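Side-chain contacts in putative TetR-family transcriptional regulator (Syntrophomonas wolfei subsp. wolfei, PDB 3LWJ), which probably binds DNA through an N-terminal helix-turn-helix domain and regulates transcription as a TetR-family protein: residues A114-S117 with A118-Q122; S154-A157 with H158-A162. All blocks are in the same frame, centred on the assembly; numbering follows the deposited sequence.

Contact 1 (A114-S117 with A118-Q122)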
ATOM      1  N   ALA A 114      -8.232  -3.196  -3.048  1.00 28.64           N
ATOM      2  CA  ALA A 114      -7.021  -3.018  -3.876  1.00 27.86           C
ATOM      3  C   ALA A 114      -6.404  -4.340  -4.286  1.00 29.01           C
ATOM      4  O   ALA A 114      -6.242  -5.210  -3.444  1.00 34.29           O
ATOM      5  CB  ALA A 114      -5.998  -2.168  -3.129  1.00 26.03           C
ATOM      6  N   GLY A 115      -6.100  -4.500  -5.587  1.00 28.87           N
ATOM      7  CA  GLY A 115      -5.548  -5.746  -6.158  1.00 27.00           C
ATOM      8  C   GLY A 115      -6.501  -6.904  -6.348  1.00 26.65           C
ATOM      9  O   GLY A 115      -6.075  -8.019  -6.680  1.00 24.27           O
ATOM     10  N   SER A 116      -7.795  -6.661  -6.136  1.00 26.40           N
ATOM     11  CA  SER A 116      -8.801  -7.732  -6.145  1.00 25.83           C
ATOM     12  C   SER A 116      -9.172  -8.186  -7.568  1.00 27.65           C
ATOM     13  O   SER A 116      -9.358  -9.377  -7.810  1.00 26.67           O
ATOM     14  CB  SER A 116     -10.055  -7.295  -5.360  1.00 28.12           C
ATOM     15  OG  SER A 116     -10.720  -6.172  -5.952  1.00 22.71           O
ATOM     16  N   SER A 117      -9.324  -7.248  -8.505  1.00 26.47           N
ATOM     17  CA  SER A 117      -9.603  -7.599  -9.915  1.00 23.97           C
ATOM     18  C   SER A 117      -9.291  -6.413 -10.772  1.00 24.12           C
ATOM     19  O   SER A 117      -9.226  -5.306 -10.256  1.00 21.77           O
ATOM     20  CB  SER A 117     -11.070  -7.979 -10.114  1.00 25.55           C
ATOM     21  OG  SER A 117     -11.929  -6.855 -10.056  1.00 20.60           O
ATOM     22  N   ALA A 118      -9.117  -6.619 -12.082  1.00 23.90           N
ATOM     23  CA  ALA A 118      -8.696  -5.513 -12.952  1.00 23.68           C
ATOM     24  C   ALA A 118      -9.745  -4.405 -13.063  1.00 23.63           C
ATOM     25  O   ALA A 118      -9.387  -3.232 -13.077  1.00 25.05           O
ATOM     26  CB  ALA A 118      -8.279  -5.993 -14.331  1.00 21.55           C
ATOM     27  N   PRO A 119     -11.043  -4.753 -13.117  1.00 23.47           N
ATOM     28  CA  PRO A 119     -11.977  -3.608 -13.192  1.00 21.29           C
ATOM     29  C   PRO A 119     -11.973  -2.718 -11.947  1.00 21.72           C
ATOM     30  O   PRO A 119     -12.136  -1.506 -12.052  1.00 23.46           O
ATOM     31  CB  PRO A 119     -13.344  -4.279 -13.369  1.00 17.97           C
ATOM     32  CG  PRO A 119     -13.040  -5.511 -14.094  1.00 19.63           C
ATOM     33  CD  PRO A 119     -11.722  -6.012 -13.475  1.00 25.06           C
ATOM     34  N   ILE A 120     -11.814  -3.324 -10.779  1.00 22.43           N
ATOM     35  CA  ILE A 120     -11.825  -2.553  -9.509  1.00 22.58           C
ATOM     36  C   ILE A 120     -10.502  -1.813  -9.367  1.00 22.75           C
ATOM     37  O   ILE A 120     -10.485  -0.626  -9.021  1.00 22.17           O
ATOM     38  CB  ILE A 120     -12.158  -3.462  -8.326  1.00 21.18           C
ATOM     39  CG1 ILE A 120     -13.678  -3.707  -8.300  1.00 19.74           C
ATOM     40  CG2 ILE A 120     -11.715  -2.837  -7.000  1.00 22.73           C
ATOM     41  CD1 ILE A 120     -14.265  -4.459  -9.495  1.00 17.56           C
ATOM     42  N   ASP A 121      -9.403  -2.482  -9.720  1.00 23.80           N
ATOM     43  CA  ASP A 121      -8.109  -1.787  -9.788  1.00 26.81           C
ATOM     44  C   ASP A 121      -8.103  -0.612 -10.783  1.00 26.11           C
ATOM     45  O   ASP A 121      -7.529   0.441 -10.488  1.00 29.40           O
ATOM     46  CB  ASP A 121      -6.981  -2.769 -10.043  1.00 26.36           C
ATOM     47  CG  ASP A 121      -6.592  -3.534  -8.783  1.00 31.90           C
ATOM     48  OD1 ASP A 121      -6.457  -2.895  -7.701  1.00 30.75           O
ATOM     49  OD2 ASP A 121      -6.390  -4.762  -8.880  1.00 33.08           O
ATOM     50  N   GLN A 122      -8.779  -0.745 -11.927  1.00 26.57           N
ATOM     51  CA  GLN A 122      -8.949   0.380 -12.864  0.50 26.46           C
ATOM     52  C   GLN A 122      -9.642   1.549 -12.132  1.00 24.85           C
ATOM     53  O   GLN A 122      -9.282   2.687 -12.310  1.00 24.34           O
ATOM     54  CB  GLN A 122      -9.753  -0.031 -14.133  0.50 26.28           C
ATOM     55  CG  GLN A 122      -8.988  -0.907 -15.192  0.50 28.94           C
ATOM     56  CD  GLN A 122      -9.885  -1.536 -16.306  0.50 34.66           C
ATOM     57  OE1 GLN A 122      -9.375  -2.203 -17.217  0.50 27.79           O
ATOM     58  NE2 GLN A 122     -11.205  -1.312 -16.236  0.50 33.73           N
TER

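Contact 2 (S154-A157 with H158-A162)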
ATOM      1  N   SER A 154       7.372  12.543  -9.267  1.00 21.18           N
ATOM      2  CA  SER A 154       6.494  11.384  -9.193  1.00 21.06           C
ATOM      3  C   SER A 154       6.830  10.416  -8.047  1.00 22.77           C
ATOM      4  O   SER A 154       5.924   9.988  -7.348  1.00 22.93           O
ATOM      5  CB  SER A 154       6.445  10.635 -10.522  1.00 23.08           C
ATOM      6  OG  SER A 154       5.657   9.483 -10.365  1.00 23.82           O
ATOM      7  N   PRO A 155       8.118  10.099  -7.822  1.00 22.12           N
ATOM      8  CA  PRO A 155       8.447   9.280  -6.629  1.00 21.66           C
ATOM      9  C   PRO A 155       8.002   9.893  -5.302  1.00 23.03           C
ATOM     10  O   PRO A 155       7.581   9.170  -4.369  1.00 23.44           O
ATOM     11  CB  PRO A 155       9.973   9.190  -6.660  1.00 22.23           C
ATOM     12  CG  PRO A 155      10.378   9.509  -8.143  1.00 24.66           C
ATOM     13  CD  PRO A 155       9.318  10.488  -8.586  1.00 23.20           C
ATOM     14  N   ILE A 156       8.089  11.208  -5.179  1.00 22.74           N
ATOM     15  CA  ILE A 156       7.605  11.849  -3.953  1.00 20.14           C
ATOM     16  C   ILE A 156       6.086  11.753  -3.795  1.00 19.43           C
ATOM     17  O   ILE A 156       5.593  11.457  -2.701  1.00 22.78           O
ATOM     18  CB  ILE A 156       8.057  13.315  -3.805  1.00 22.10           C
ATOM     19  CG1 ILE A 156       9.591  13.462  -3.984  1.00 17.79           C
ATOM     20  CG2 ILE A 156       7.640  13.847  -2.448  1.00 16.65           C
ATOM     21  CD1 ILE A 156      10.421  12.467  -3.266  1.00 21.94           C
ATOM     22  N   ALA A 157       5.342  11.947  -4.870  1.00 20.25           N
ATOM     23  CA  ALA A 157       3.869  11.896  -4.830  1.00 19.42           C
ATOM     24  C   ALA A 157       3.427  10.471  -4.508  1.00 18.80           C
ATOM     25  O   ALA A 157       2.555  10.242  -3.657  1.00 16.35           O
ATOM     26  CB  ALA A 157       3.305  12.383  -6.162  1.00 18.35           C
ATOM     27  N   HIS A 158       4.095   9.502  -5.136  1.00 15.81           N
ATOM     28  CA  HIS A 158       3.857   8.104  -4.833  1.00 20.21           C
ATOM     29  C   HIS A 158       4.191   7.762  -3.376  1.00 23.24           C
ATOM     30  O   HIS A 158       3.436   7.037  -2.722  1.00 24.15           O
ATOM     31  CB  HIS A 158       4.645   7.188  -5.785  1.00 22.72           C
ATOM     32  CG  HIS A 158       4.023   7.040  -7.133  1.00 21.92           C
ATOM     33  ND1 HIS A 158       4.288   7.898  -8.179  1.00 22.34           N
ATOM     34  CD2 HIS A 158       3.165   6.111  -7.615  1.00 25.13           C
ATOM     35  CE1 HIS A 158       3.633   7.493  -9.254  1.00 23.79           C
ATOM     36  NE2 HIS A 158       2.933   6.416  -8.935  1.00 26.49           N
ATOM     37  N   SER A 159       5.272   8.322  -2.825  1.00 23.73           N
ATOM     38  CA  SER A 159       5.587   8.034  -1.426  1.00 18.52           C
ATOM     39  C   SER A 159       4.578   8.581  -0.452  1.00 20.51           C
ATOM     40  O   SER A 159       4.276   7.917   0.564  1.00 21.02           O
ATOM     41  CB  SER A 159       7.008   8.505  -1.064  1.00 23.44           C
ATOM     42  OG  SER A 159       7.122   9.905  -0.888  1.00 21.91           O
ATOM     43  N   ILE A 160       4.029   9.766  -0.755  1.00 19.90           N
ATOM     44  CA  ILE A 160       2.956  10.378   0.062  1.00 22.59           C
ATOM     45  C   ILE A 160       1.713   9.507   0.016  1.00 22.16           C
ATOM     46  O   ILE A 160       1.208   9.074   1.051  1.00 22.69           O
ATOM     47  CB  ILE A 160       2.607  11.795  -0.400  1.00 21.95           C
ATOM     48  CG1 ILE A 160       3.836  12.717  -0.283  1.00 23.82           C
ATOM     49  CG2 ILE A 160       1.442  12.324   0.427  1.00 18.20           C
ATOM     50  CD1 ILE A 160       3.647  14.097  -1.023  1.00 21.25           C
ATOM     51  N   LEU A 161       1.287   9.160  -1.193  1.00 23.08           N
ATOM     52  CA  LEU A 161       0.139   8.302  -1.353  1.00 21.13           C
ATOM     53  C   LEU A 161       0.350   6.966  -0.671  1.00 22.11           C
ATOM     54  O   LEU A 161      -0.527   6.503   0.047  1.00 19.20           O
ATOM     55  CB  LEU A 161      -0.239   8.086  -2.824  1.00 23.39           C
ATOM     56  CG  LEU A 161      -1.579   7.340  -3.044  1.00 22.43           C
ATOM     57  CD1 LEU A 161      -2.690   7.923  -2.204  1.00 30.29           C
ATOM     58  CD2 LEU A 161      -1.980   7.341  -4.512  1.00 32.21           C
ATOM     59  N   ALA A 162       1.523   6.369  -0.869  1.00 21.60           N
ATOM     60  CA  ALA A 162       1.801   5.031  -0.318  1.00 19.65           C
ATOM     61  C   ALA A 162       1.711   4.985   1.200  1.00 16.66           C
ATOM     62  O   ALA A 162       1.101   4.061   1.783  1.00 18.67           O
ATOM     63  CB  ALA A 162       3.172   4.496  -0.823  1.00 16.21           C
TER

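Contact 1 (A114-S117 with A118-Q122)
Ser117 O accepts the backbone N-H of Asp121 and closes the first turn of helix 118-144. Ser117 is the N-cap residue of that helix, and residues 114-116 form the loop that leads into it from helix 104-113. The Ser117 O to Asp121 N bond is 2.9 Å and nearly straight, at 169°. Gly115 turns the loop with a positive phi of 75°, and its CA comes within 6.0 Å of Asp121 CA. Asp121 reaches back to the loop because its CG lies beside its own backbone N, with chi1 at -78°. Gly115 N donates to Asp121 OD1 at 2.7 Å, on the syn lone pair. Tyr169 of the second subunit also bonds OD1, so two donors grip this oxygen at the dimer contact, and Arg112 of the second subunit bonds Gly115 O. The other carboxylate oxygen, Asp121 OD2, lies 3.2 Å from Ser117 O, and both atoms are acceptors. On another side of the turn, Ile120 packs against the two serines and also rests on Leu60 of helix 56-79. Tyr31 hydrogen-bonds both serine hydroxyls, and Ser116 OG also bonds Val113 O. The two branches of Ile120 divide the work: CG2 lies 3.6 Å from Ser116 OG, and CD1 lies 3.4 Å from Ser117 OG.

Contact 2 (S154-A157 with H158-A162)
His158 CG stands anti to its own carbonyl carbon, with chi1 at -78°, and this swings the imidazole back along the helix to Ser154. A chi2 of 88° then points ND1 at Ser154 O. At the next residue, Ser159 OG sits between its backbone N and carbonyl carbon (chi1 76°), which brings it to Ile156 O. Both are side-chain bonds to helix carbonyls that already hold a main-chain bond. Ser154 O takes His158 N at 2.9 Å, the regular i to i+4 bond of an alpha helix. It also takes His158 ND1 at 2.8 Å. The ring nitrogen comes in above the carbonyl plane, yet the oxygen lies almost exactly in the plane of the imidazole. Because a carbonyl can only accept, ND1 must carry the proton here. The in-plane bond helps fix the rotation of the ring. Ser154 OG stands 3.0 Å from the same ND1. At the far side of the ring, NE2 bonds Lys170 of the second subunit. Ile156 O is likewise shared. Ser159 OG donates to Ile156 O at 2.8 Å. Ile160 N donates to Ile156 O at 3.0 Å, from the same face of the carbonyl plane. Beside this carbonyl, Ile156 CG2 and Ile160 CD1 make a loose apolar contact of 4.2 Å. These turns belong to helix 153-173 and are largely buried. Ile156, Ala157, His158 and Leu161 pack on Ile139, Ser136, Leu132 and Glu128 of helix 118-144, respectively, while Pro155, Ile156, His158 and Ser159 meet helix 179-195 of the second subunit.

Contact 1 is partly buried at the start of helix 118-144. Contact 2 is buried early in the following helix, 153-173, and packs against helix 118-144 further along its length. Their centres are 20 Å apart, and they do not touch. Both border the second subunit, with different chemistry. In contact 1 a carboxylate accepts bonds from a loop amide and from a tyrosine across the interface. In contact 2 side-chain donors share helix carbonyls with the backbone amides, and the histidine uses its other nitrogen to meet a lysine across the interface. Contact 1 also faces helix 56-79 of its own chain.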